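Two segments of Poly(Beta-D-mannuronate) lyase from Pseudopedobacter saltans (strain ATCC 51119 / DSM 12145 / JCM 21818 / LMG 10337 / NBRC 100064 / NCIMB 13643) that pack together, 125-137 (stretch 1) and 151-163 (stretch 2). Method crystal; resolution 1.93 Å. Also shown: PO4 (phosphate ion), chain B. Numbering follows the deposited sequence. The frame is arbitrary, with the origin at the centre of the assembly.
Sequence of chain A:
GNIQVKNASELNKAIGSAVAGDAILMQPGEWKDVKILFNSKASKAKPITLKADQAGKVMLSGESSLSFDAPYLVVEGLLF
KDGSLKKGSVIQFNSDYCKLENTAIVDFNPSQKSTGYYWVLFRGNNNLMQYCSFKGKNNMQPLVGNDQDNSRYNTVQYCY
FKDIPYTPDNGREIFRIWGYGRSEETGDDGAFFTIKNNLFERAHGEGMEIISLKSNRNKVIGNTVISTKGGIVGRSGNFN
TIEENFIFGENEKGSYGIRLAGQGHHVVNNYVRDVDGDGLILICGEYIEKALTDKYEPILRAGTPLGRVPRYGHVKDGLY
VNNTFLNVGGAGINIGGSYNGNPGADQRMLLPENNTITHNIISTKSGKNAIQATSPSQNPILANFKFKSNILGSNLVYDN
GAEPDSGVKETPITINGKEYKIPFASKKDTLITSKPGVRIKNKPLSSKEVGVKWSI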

ATOM      1  N   ASN A 125      14.549  -7.279  -6.694  1.00 20.54           N
ATOM      2  CA  ASN A 125      13.934  -8.358  -5.928  1.00 21.95           C
ATOM      3  C   ASN A 125      14.494  -8.541  -4.522  1.00 23.11           C
ATOM      4  O   ASN A 125      15.663  -8.271  -4.238  1.00 25.38           O
ATOM      5  N   ASN A 126      13.627  -9.018  -3.638  1.00 22.41           N
ATOM      6  CA  ASN A 126      14.020  -9.398  -2.283  1.00 24.70           C
ATOM      7  C   ASN A 126      14.672  -8.254  -1.503  1.00 20.99           C
ATOM      8  O   ASN A 126      15.568  -8.472  -0.693  1.00 23.00           O
ATOM      9  N   ASN A 127      14.199  -7.035  -1.709  1.00 20.80           N
ATOM     10  CA  ASN A 127      14.719  -5.899  -0.965  1.00 22.47           C
ATOM     11  C   ASN A 127      13.902  -5.632   0.306  1.00 22.57           C
ATOM     12  O   ASN A 127      12.730  -6.004   0.422  1.00 21.16           O
ATOM     13  N   LEU A 128      14.545  -4.968   1.265  1.00 23.23           N
ATOM     14  CA  LEU A 128      13.970  -4.724   2.582  1.00 23.02           C
ATOM     15  C   LEU A 128      14.161  -3.273   2.996  1.00 22.71           C
ATOM     16  O   LEU A 128      15.265  -2.734   2.885  1.00 21.44           O
ATOM     17  N   MET A 129      13.076  -2.636   3.436  1.00 20.48           N
ATOM     18  CA  MET A 129      13.105  -1.329   4.091  1.00 23.02           C
ATOM     19  C   MET A 129      12.455  -1.458   5.454  1.00 20.95           C
ATOM     20  O   MET A 129      11.299  -1.875   5.536  1.00 20.46           O
ATOM     21  N   GLN A 130      13.162  -1.053   6.514  1.00 22.27           N
ATOM     22  CA  GLN A 130      12.588  -1.171   7.843  1.00 22.79           C
ATOM     23  C   GLN A 130      13.165  -0.100   8.760  1.00 24.79           C
ATOM     24  O   GLN A 130      14.286   0.366   8.561  1.00 25.11           O
ATOM     25  N   TYR A 131      12.372   0.295   9.756  1.00 23.11           N
ATOM     26  CA  TYR A 131      12.728   1.372  10.692  1.00 23.63           C
ATOM     27  C   TYR A 131      13.127   2.651   9.967  1.00 26.11           C
ATOM     28  O   TYR A 131      14.117   3.306  10.298  1.00 27.35           O
ATOM     29  N   CYS A 132      12.326   3.024   8.978  1.00 23.70           N
ATOM     30  CA  CYS A 132      12.491   4.297   8.309  1.00 23.51           C
ATOM     31  C   CYS A 132      11.265   5.165   8.556  1.00 24.93           C
ATOM     32  O   CYS A 132      10.172   4.663   8.832  1.00 24.46           O
ATOM     33  N   SER A 133      11.456   6.482   8.465  1.00 26.96           N
ATOM     34  CA  SER A 133      10.405   7.458   8.742  1.00 24.31           C
ATOM     35  C   SER A 133      10.247   8.408   7.565  1.00 25.67           C
ATOM     36  O   SER A 133      11.232   8.834   6.959  1.00 23.47           O
ATOM     37  N   PHE A 134       8.997   8.765   7.279  1.00 24.90           N
ATOM     38  CA  PHE A 134       8.653   9.573   6.118  1.00 24.54           C
ATOM     39  C   PHE A 134       7.605  10.597   6.521  1.00 26.45           C
ATOM     40  O   PHE A 134       6.521  10.234   6.988  1.00 22.59           O
ATOM     41  N   LYS A 135       7.923  11.875   6.340  1.00 22.38           N
ATOM     42  CA  LYS A 135       7.054  12.939   6.821  1.00 27.05           C
ATOM     43  C   LYS A 135       6.935  14.060   5.797  1.00 25.90           C
ATOM     44  O   LYS A 135       7.948  14.605   5.346  1.00 26.80           O
ATOM     45  N   GLY A 136       5.702  14.409   5.436  1.00 24.70           N
ATOM     46  CA  GLY A 136       5.443  15.661   4.756  1.00 26.37           C
ATOM     47  C   GLY A 136       5.460  15.654   3.237  1.00 28.66           C
ATOM     48  O   GLY A 136       5.395  16.736   2.639  1.00 29.25           O
ATOM     49  N   LYS A 137       5.531  14.493   2.583  1.00 25.44           N
ATOM     50  CA  LYS A 137       5.548  14.497   1.123  1.00 24.97           C
ATOM     51  C   LYS A 137       4.291  15.175   0.580  1.00 31.45           C
ATOM     52  O   LYS A 137       3.171  14.882   1.015  1.00 26.02           O
ATOM     53  N   SER A 151      10.367  -7.065 -10.003  1.00 25.67           N
ATOM     54  CA  SER A 151      10.448  -6.441  -8.677  1.00 25.12           C
ATOM     55  C   SER A 151       9.518  -7.200  -7.703  1.00 25.31           C
ATOM     56  O   SER A 151       8.441  -6.758  -7.286  1.00 21.94           O
ATOM     57  N   ARG A 152       9.947  -8.396  -7.306  1.00 19.76           N
ATOM     58  CA  ARG A 152       9.159  -9.297  -6.482  1.00 18.95           C
ATOM     59  C   ARG A 152       9.810  -9.469  -5.116  1.00 22.52           C
ATOM     60  O   ARG A 152      11.034  -9.336  -4.978  1.00 21.62           O
ATOM     61  N   TYR A 153       8.974  -9.798  -4.117  1.00 20.63           N
ATOM     62  CA  TYR A 153       9.418 -10.169  -2.761  1.00 21.25           C
ATOM     63  C   TYR A 153      10.101  -9.021  -2.019  1.00 21.49           C
ATOM     64  O   TYR A 153      11.022  -9.229  -1.232  1.00 22.51           O
ATOM     65  N   ASN A 154       9.662  -7.800  -2.261  1.00 23.42           N
ATOM     66  CA  ASN A 154      10.126  -6.663  -1.486  1.00 20.32           C
ATOM     67  C   ASN A 154       9.248  -6.491  -0.250  1.00 21.32           C
ATOM     68  O   ASN A 154       8.062  -6.834  -0.254  1.00 20.59           O
ATOM     69  N   THR A 155       9.854  -5.993   0.824  1.00 22.07           N
ATOM     70  CA  THR A 155       9.209  -5.935   2.130  1.00 23.72           C
ATOM     71  C   THR A 155       9.462  -4.559   2.725  1.00 23.69           C
ATOM     72  O   THR A 155      10.594  -4.069   2.692  1.00 22.45           O
ATOM     73  N   VAL A 156       8.407  -3.932   3.245  1.00 21.32           N
ATOM     74  CA  VAL A 156       8.498  -2.671   3.966  1.00 18.69           C
ATOM     75  C   VAL A 156       7.850  -2.906   5.330  1.00 22.87           C
ATOM     76  O   VAL A 156       6.655  -3.220   5.398  1.00 20.12           O
ATOM     77  N   GLN A 157       8.629  -2.789   6.410  1.00 21.00           N
ATOM     78  CA  GLN A 157       8.100  -3.107   7.729  1.00 23.73           C
ATOM     79  C   GLN A 157       8.651  -2.156   8.779  1.00 24.70           C
ATOM     80  O   GLN A 157       9.752  -1.624   8.637  1.00 22.14           O
ATOM     81  N   TYR A 158       7.863  -1.948   9.843  1.00 22.95           N
ATOM     82  CA  TYR A 158       8.264  -1.103  10.969  1.00 24.24           C
ATOM     83  C   TYR A 158       8.673   0.287  10.520  1.00 23.17           C
ATOM     84  O   TYR A 158       9.557   0.913  11.115  1.00 21.84           O
ATOM     85  N   CYS A 159       8.017   0.794   9.485  1.00 22.30           N
ATOM     86  CA  CYS A 159       8.236   2.167   9.082  1.00 19.93           C
ATOM     87  C   CYS A 159       7.116   3.064   9.600  1.00 22.62           C
ATOM     88  O   CYS A 159       6.074   2.612  10.083  1.00 22.65           O
ATOM     89  N   TYR A 160       7.356   4.365   9.491  1.00 24.77           N
ATOM     90  CA  TYR A 160       6.473   5.383  10.036  1.00 26.26           C
ATOM     91  C   TYR A 160       6.172   6.394   8.935  1.00 23.33           C
ATOM     92  O   TYR A 160       7.095   7.023   8.399  1.00 23.83           O
ATOM     93  N   PHE A 161       4.885   6.553   8.599  1.00 24.07           N
ATOM     94  CA  PHE A 161       4.447   7.493   7.565  1.00 22.76           C
ATOM     95  C   PHE A 161       3.517   8.513   8.210  1.00 27.55           C
ATOM     96  O   PHE A 161       2.402   8.173   8.619  1.00 26.76           O
ATOM     97  N   LYS A 162       3.964   9.764   8.275  1.00 25.68           N
ATOM     98  CA  LYS A 162       3.350  10.769   9.125  1.00 27.67           C
ATOM     99  C   LYS A 162       3.104  12.061   8.358  1.00 27.37           C
ATOM    100  O   LYS A 162       3.993  12.541   7.650  1.00 27.16           O
ATOM    101  N   ASP A 163       1.916  12.641   8.550  1.00 24.94           N
ATOM    102  CA  ASP A 163       1.577  13.980   8.052  1.00 28.87           C
ATOM    103  C   ASP A 163       1.890  14.112   6.564  1.00 26.18           C
ATOM    104  O   ASP A 163       2.731  14.911   6.137  1.00 29.40           O
TER

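The two stretches pack as neighbouring rungs of parallel β-structure, in which side chains of paired residues lie side by side in register, several of them alike; the two stretches together bury 1110 Å², both sides summed. The axes of strands 128-130 and 155-157 run 7° apart and those of 133-135 and 160-162 run 8° apart, each pair approaching to 4.8 Å, and the parallel pairing of Leu-128 with Thr-155, Met-129 with Val-156, Ser-133 with Tyr-160 and Phe-134 with Phe-161 puts the two side chains of each pair on the same face.

Met-129, Val-156, Phe-134 and Phe-161 share one buried face. Met-129 (chi1 t, chi2 t, chi3 p) brings CE to 3.8 Å from CG1 of Val-156. The two Phe side chains are both m with planes 13° apart, but a centroid separation of 5.2 Å leaves the rings slid past each other; CD2 of Phe-134 still lies 3.4 Å from CE2 of Phe-161. Cys-159 (m) places SG 3.8 Å from CB of Cys-132, and this sulfur also accepts a hydrogen bond from Cys-132 N at 3.5 Å.

On the face of Leu-128 and Thr-155, CD1 of Leu-128 meets CG2 of Thr-155 at 3.8 Å. Gln-130 and Gln-157, both p then t, extend alongside each other, and NE2 of Gln-157 donates to OE1 of Gln-130 (2.8 Å, 161°). Tyr-131 and Tyr-158 are both m; CB of Tyr-158 sits over the Tyr-131 ring, 3.8 Å from its centroid and 19° off the normal.

Asn-125 and Asn-154 use OD1 to accept from backbone N–H groups: OD1 of Asn-125 from Arg-152 N (2.8 Å), OD1 of Asn-154 from Asn-127 N (2.8 Å) and also from the side-chain ND2 of Asn-127 (3.0 Å). Water 1 links Asn-125 OD1 and Arg-152 NH2, at 2.7 Å from each. The same NH2 donates to O1 of the phosphate at 3.1 Å. At the other end, NZ of Lys-135 stays 4.0 Å from OD2 of Asp-163, beyond a salt bridge; water 3 joins them from the side, donating to OD2 of Asp-163 at 3.2 Å and accepting a weak bond from NZ of Lys-135 at 3.4 Å.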

ATOM      1  CB  ASN A 125      14.019  -9.686  -6.687  1.00 22.79           C
ATOM      2  CG  ASN A 125      13.536  -9.556  -8.107  1.00 27.02           C
ATOM      3  OD1 ASN A 125      12.332  -9.399  -8.354  1.00 24.78           O
ATOM      4  ND2 ASN A 125      14.457  -9.633  -9.054  1.00 26.53           N
ATOM      5  CB  ASN A 126      14.925 -10.634  -2.313  1.00 21.50           C
ATOM      6  CG  ASN A 126      14.336 -11.749  -3.138  1.00 25.57           C
ATOM      7  OD1 ASN A 126      14.458 -11.773  -4.362  1.00 26.00           O
ATOM      8  ND2 ASN A 126      13.650 -12.661  -2.475  1.00 22.03           N
ATOM      9  CB  ASN A 127      14.762  -4.651  -1.850  1.00 19.51           C
ATOM     10  CG  ASN A 127      15.617  -4.850  -3.105  1.00 22.70           C
ATOM     11  OD1 ASN A 127      16.850  -4.860  -3.030  1.00 18.72           O
ATOM     12  ND2 ASN A 127      14.966  -5.008  -4.262  1.00 21.04           N
ATOM     13  CB  LEU A 128      14.603  -5.650   3.623  1.00 23.48           C
ATOM     14  CG  LEU A 128      14.150  -5.477   5.075  1.00 23.80           C
ATOM     15  CD1 LEU A 128      12.648  -5.628   5.234  1.00 24.48           C
ATOM     16  CD2 LEU A 128      14.865  -6.511   5.926  1.00 25.70           C
ATOM     17  CB  MET A 129      12.339  -0.253   3.309  1.00 25.81           C
ATOM     18  CG  MET A 129      12.682   1.170   3.731  1.00 25.30           C
ATOM     19  SD  MET A 129      12.050   2.489   2.635  1.00 25.23           S
ATOM     20  CE  MET A 129      10.264   2.280   2.779  1.00 24.30           C
ATOM     21  CB  GLN A 130      12.810  -2.573   8.427  1.00 23.58           C
ATOM     22  CG  GLN A 130      14.276  -2.959   8.615  1.00 27.81           C
ATOM     23  CD  GLN A 130      14.429  -4.346   9.228  1.00 30.22           C
ATOM     24  OE1 GLN A 130      13.539  -5.193   9.106  1.00 28.86           O
ATOM     25  NE2 GLN A 130      15.565  -4.584   9.884  1.00 30.45           N
ATOM     26  CB  TYR A 131      13.822   0.929  11.652  1.00 28.07           C
ATOM     27  CG  TYR A 131      13.385  -0.267  12.448  1.00 27.16           C
ATOM     28  CD1 TYR A 131      12.467  -0.126  13.489  1.00 29.70           C
ATOM     29  CD2 TYR A 131      13.849  -1.539  12.146  1.00 26.74           C
ATOM     30  CE1 TYR A 131      12.042  -1.221  14.230  1.00 28.03           C
ATOM     31  CE2 TYR A 131      13.425  -2.633  12.885  1.00 33.79           C
ATOM     32  CZ  TYR A 131      12.523  -2.460  13.923  1.00 34.99           C
ATOM     33  OH  TYR A 131      12.098  -3.542  14.659  1.00 41.41           O
ATOM     34  CB  CYS A 132      12.747   4.099   6.813  1.00 20.95           C
ATOM     35  SG  CYS A 132      14.335   3.288   6.441  1.00 23.30           S
ATOM     36  CB  SER A 133      10.690   8.288  10.007  1.00 22.32           C
ATOM     37  OG  SER A 133      10.657   7.490  11.167  1.00 29.52           O
ATOM     38  CB  PHE A 134       8.153   8.681   4.973  1.00 20.97           C
ATOM     39  CG  PHE A 134       9.088   7.542   4.651  1.00 25.07           C
ATOM     40  CD1 PHE A 134      10.143   7.739   3.773  1.00 24.39           C
ATOM     41  CD2 PHE A 134       8.971   6.320   5.288  1.00 23.26           C
ATOM     42  CE1 PHE A 134      11.019   6.727   3.475  1.00 25.39           C
ATOM     43  CE2 PHE A 134       9.847   5.289   5.001  1.00 24.16           C
ATOM     44  CZ  PHE A 134      10.882   5.490   4.088  1.00 26.39           C
ATOM     45  CB  LYS A 135       7.576  13.507   8.143  1.00 28.03           C
ATOM     46  CG  LYS A 135       6.667  14.609   8.675  1.00 32.47           C
ATOM     47  CD  LYS A 135       7.153  15.187   9.990  1.00 35.65           C
ATOM     48  CE  LYS A 135       6.159  16.213  10.526  1.00 40.58           C
ATOM     49  NZ  LYS A 135       6.100  17.401   9.636  1.00 46.37           N
ATOM     50  CB  LYS A 137       5.655  13.080   0.574  1.00 27.33           C
ATOM     51  CG  LYS A 137       5.834  13.049  -0.936  1.00 23.28           C
ATOM     52  CD  LYS A 137       5.735  11.634  -1.502  1.00 23.25           C
ATOM     53  CE  LYS A 137       6.497  11.536  -2.797  1.00 22.40           C
ATOM     54  NZ  LYS A 137       5.621  11.931  -3.962  1.00 23.27           N
ATOM     55  CB  SER A 151      10.124  -4.945  -8.785  1.00 21.96           C
ATOM     56  OG  SER A 151      10.205  -4.280  -7.546  1.00 25.28           O
ATOM     57  CB  ARG A 152       9.020 -10.675  -7.141  1.00 21.60           C
ATOM     58  CG  ARG A 152       8.330 -10.671  -8.484  1.00 23.11           C
ATOM     59  CD  ARG A 152       8.258 -12.068  -9.084  1.00 26.72           C
ATOM     60  NE  ARG A 152       7.353 -12.112 -10.232  1.00 31.61           N
ATOM     61  CZ  ARG A 152       7.668 -11.661 -11.447  1.00 31.15           C
ATOM     62  NH1 ARG A 152       6.788 -11.740 -12.444  1.00 29.45           N
ATOM     63  NH2 ARG A 152       8.861 -11.122 -11.664  1.00 27.89           N
ATOM     64  CB  TYR A 153      10.322 -11.412  -2.769  1.00 23.23           C
ATOM     65  CG  TYR A 153       9.576 -12.667  -3.170  1.00 24.14           C
ATOM     66  CD1 TYR A 153       8.840 -13.380  -2.226  1.00 30.29           C
ATOM     67  CD2 TYR A 153       9.611 -13.143  -4.472  1.00 25.24           C
ATOM     68  CE1 TYR A 153       8.128 -14.526  -2.583  1.00 29.56           C
ATOM     69  CE2 TYR A 153       8.921 -14.284  -4.837  1.00 28.36           C
ATOM     70  CZ  TYR A 153       8.191 -14.968  -3.897  1.00 31.56           C
ATOM     71  OH  TYR A 153       7.508 -16.093  -4.271  1.00 37.69           O
ATOM     72  CB  ASN A 154      10.126  -5.405  -2.351  1.00 19.38           C
ATOM     73  CG  ASN A 154      11.045  -5.537  -3.560  1.00 23.81           C
ATOM     74  OD1 ASN A 154      12.215  -5.901  -3.412  1.00 22.33           O
ATOM     75  ND2 ASN A 154      10.529  -5.227  -4.761  1.00 21.04           N
ATOM     76  CB  THR A 155       9.751  -7.043   3.060  1.00 20.97           C
ATOM     77  OG1 THR A 155       9.363  -8.322   2.545  1.00 23.26           O
ATOM     78  CG2 THR A 155       9.185  -6.910   4.484  1.00 24.11           C
ATOM     79  CB  VAL A 156       7.786  -1.529   3.215  1.00 18.01           C
ATOM     80  CG1 VAL A 156       7.721  -0.260   4.084  1.00 19.95           C
ATOM     81  CG2 VAL A 156       8.427  -1.270   1.842  1.00 19.07           C
ATOM     82  CB  GLN A 157       8.387  -4.575   8.110  1.00 26.30           C
ATOM     83  CG  GLN A 157       9.850  -4.935   8.177  1.00 26.35           C
ATOM     84  CD  GLN A 157      10.061  -6.410   8.485  1.00 32.23           C
ATOM     85  OE1 GLN A 157       9.111  -7.184   8.522  1.00 33.46           O
ATOM     86  NE2 GLN A 157      11.315  -6.806   8.692  1.00 34.57           N
ATOM     87  CB  TYR A 158       9.389  -1.736  11.799  1.00 27.28           C
ATOM     88  CG  TYR A 158       9.164  -3.182  12.159  1.00 27.78           C
ATOM     89  CD1 TYR A 158       8.102  -3.550  12.966  1.00 34.76           C
ATOM     90  CD2 TYR A 158      10.045  -4.169  11.747  1.00 30.60           C
ATOM     91  CE1 TYR A 158       7.896  -4.875  13.315  1.00 38.76           C
ATOM     92  CE2 TYR A 158       9.852  -5.496  12.095  1.00 28.96           C
ATOM     93  CZ  TYR A 158       8.781  -5.840  12.873  1.00 35.48           C
ATOM     94  OH  TYR A 158       8.585  -7.159  13.226  1.00 45.03           O
ATOM     95  CB  CYS A 159       8.368   2.267   7.558  1.00 23.38           C
ATOM     96  SG  CYS A 159       9.905   1.516   6.951  1.00 22.75           S
ATOM     97  CB  TYR A 160       7.141   6.040  11.248  1.00 23.29           C
ATOM     98  CG  TYR A 160       6.290   7.004  12.042  1.00 30.45           C
ATOM     99  CD1 TYR A 160       4.903   6.911  12.046  1.00 30.04           C
ATOM    100  CD2 TYR A 160       6.887   8.005  12.809  1.00 34.73           C
ATOM    101  CE1 TYR A 160       4.132   7.787  12.797  1.00 33.66           C
ATOM    102  CE2 TYR A 160       6.122   8.895  13.553  1.00 37.92           C
ATOM    103  CZ  TYR A 160       4.753   8.775  13.548  1.00 37.67           C
ATOM    104  OH  TYR A 160       4.005   9.654  14.288  1.00 40.42           O
ATOM    105  CB  PHE A 161       3.764   6.774   6.398  1.00 22.62           C
ATOM    106  CG  PHE A 161       4.561   5.617   5.841  1.00 22.57           C
ATOM    107  CD1 PHE A 161       4.481   4.357   6.415  1.00 24.18           C
ATOM    108  CD2 PHE A 161       5.405   5.805   4.750  1.00 23.94           C
ATOM    109  CE1 PHE A 161       5.213   3.289   5.914  1.00 24.31           C
ATOM    110  CE2 PHE A 161       6.143   4.741   4.233  1.00 26.39           C
ATOM    111  CZ  PHE A 161       6.057   3.480   4.828  1.00 22.23           C
ATOM    112  CB  LYS A 162       4.238  11.068  10.328  1.00 29.92           C
ATOM    113  CG  LYS A 162       3.688  12.152  11.233  1.00 33.39           C
ATOM    114  CD  LYS A 162       4.642  12.454  12.370  1.00 37.35           C
ATOM    115  CE  LYS A 162       3.902  12.985  13.597  1.00 46.14           C
ATOM    116  NZ  LYS A 162       4.858  13.490  14.628  1.00 47.23           N
ATOM    117  CB  ASP A 163       2.299  15.082   8.836  1.00 30.16           C
ATOM    118  CG  ASP A 163       1.989  15.067  10.321  1.00 32.95           C
ATOM    119  OD1 ASP A 163       0.863  14.703  10.714  1.00 34.08           O
ATOM    120  OD2 ASP A 163       2.873  15.457  11.101  1.00 38.08           O
TER
HETATM  121  P   PO4 B 501       8.388 -10.098 -15.421  1.00 49.42           P
HETATM  122  O1  PO4 B 501       8.289  -9.359 -14.094  1.00 36.72           O
HETATM  123  O2  PO4 B 501       9.712 -10.841 -15.460  1.00 43.27           O
HETATM  124  O3  PO4 B 501       8.321  -9.082 -16.535  1.00 42.78           O
HETATM  125  O4  PO4 B 501       7.249 -11.078 -15.623  1.00 44.91           O
HETATM  126  O   HOH W   1      11.207 -10.856 -10.289  1.00 26.84           O
HETATM  127  O   HOH W   2      11.949  -8.982   1.307  1.00 28.30           O
HETATM  128  O   HOH W   3       3.445  18.643  11.302  1.00 48.47           O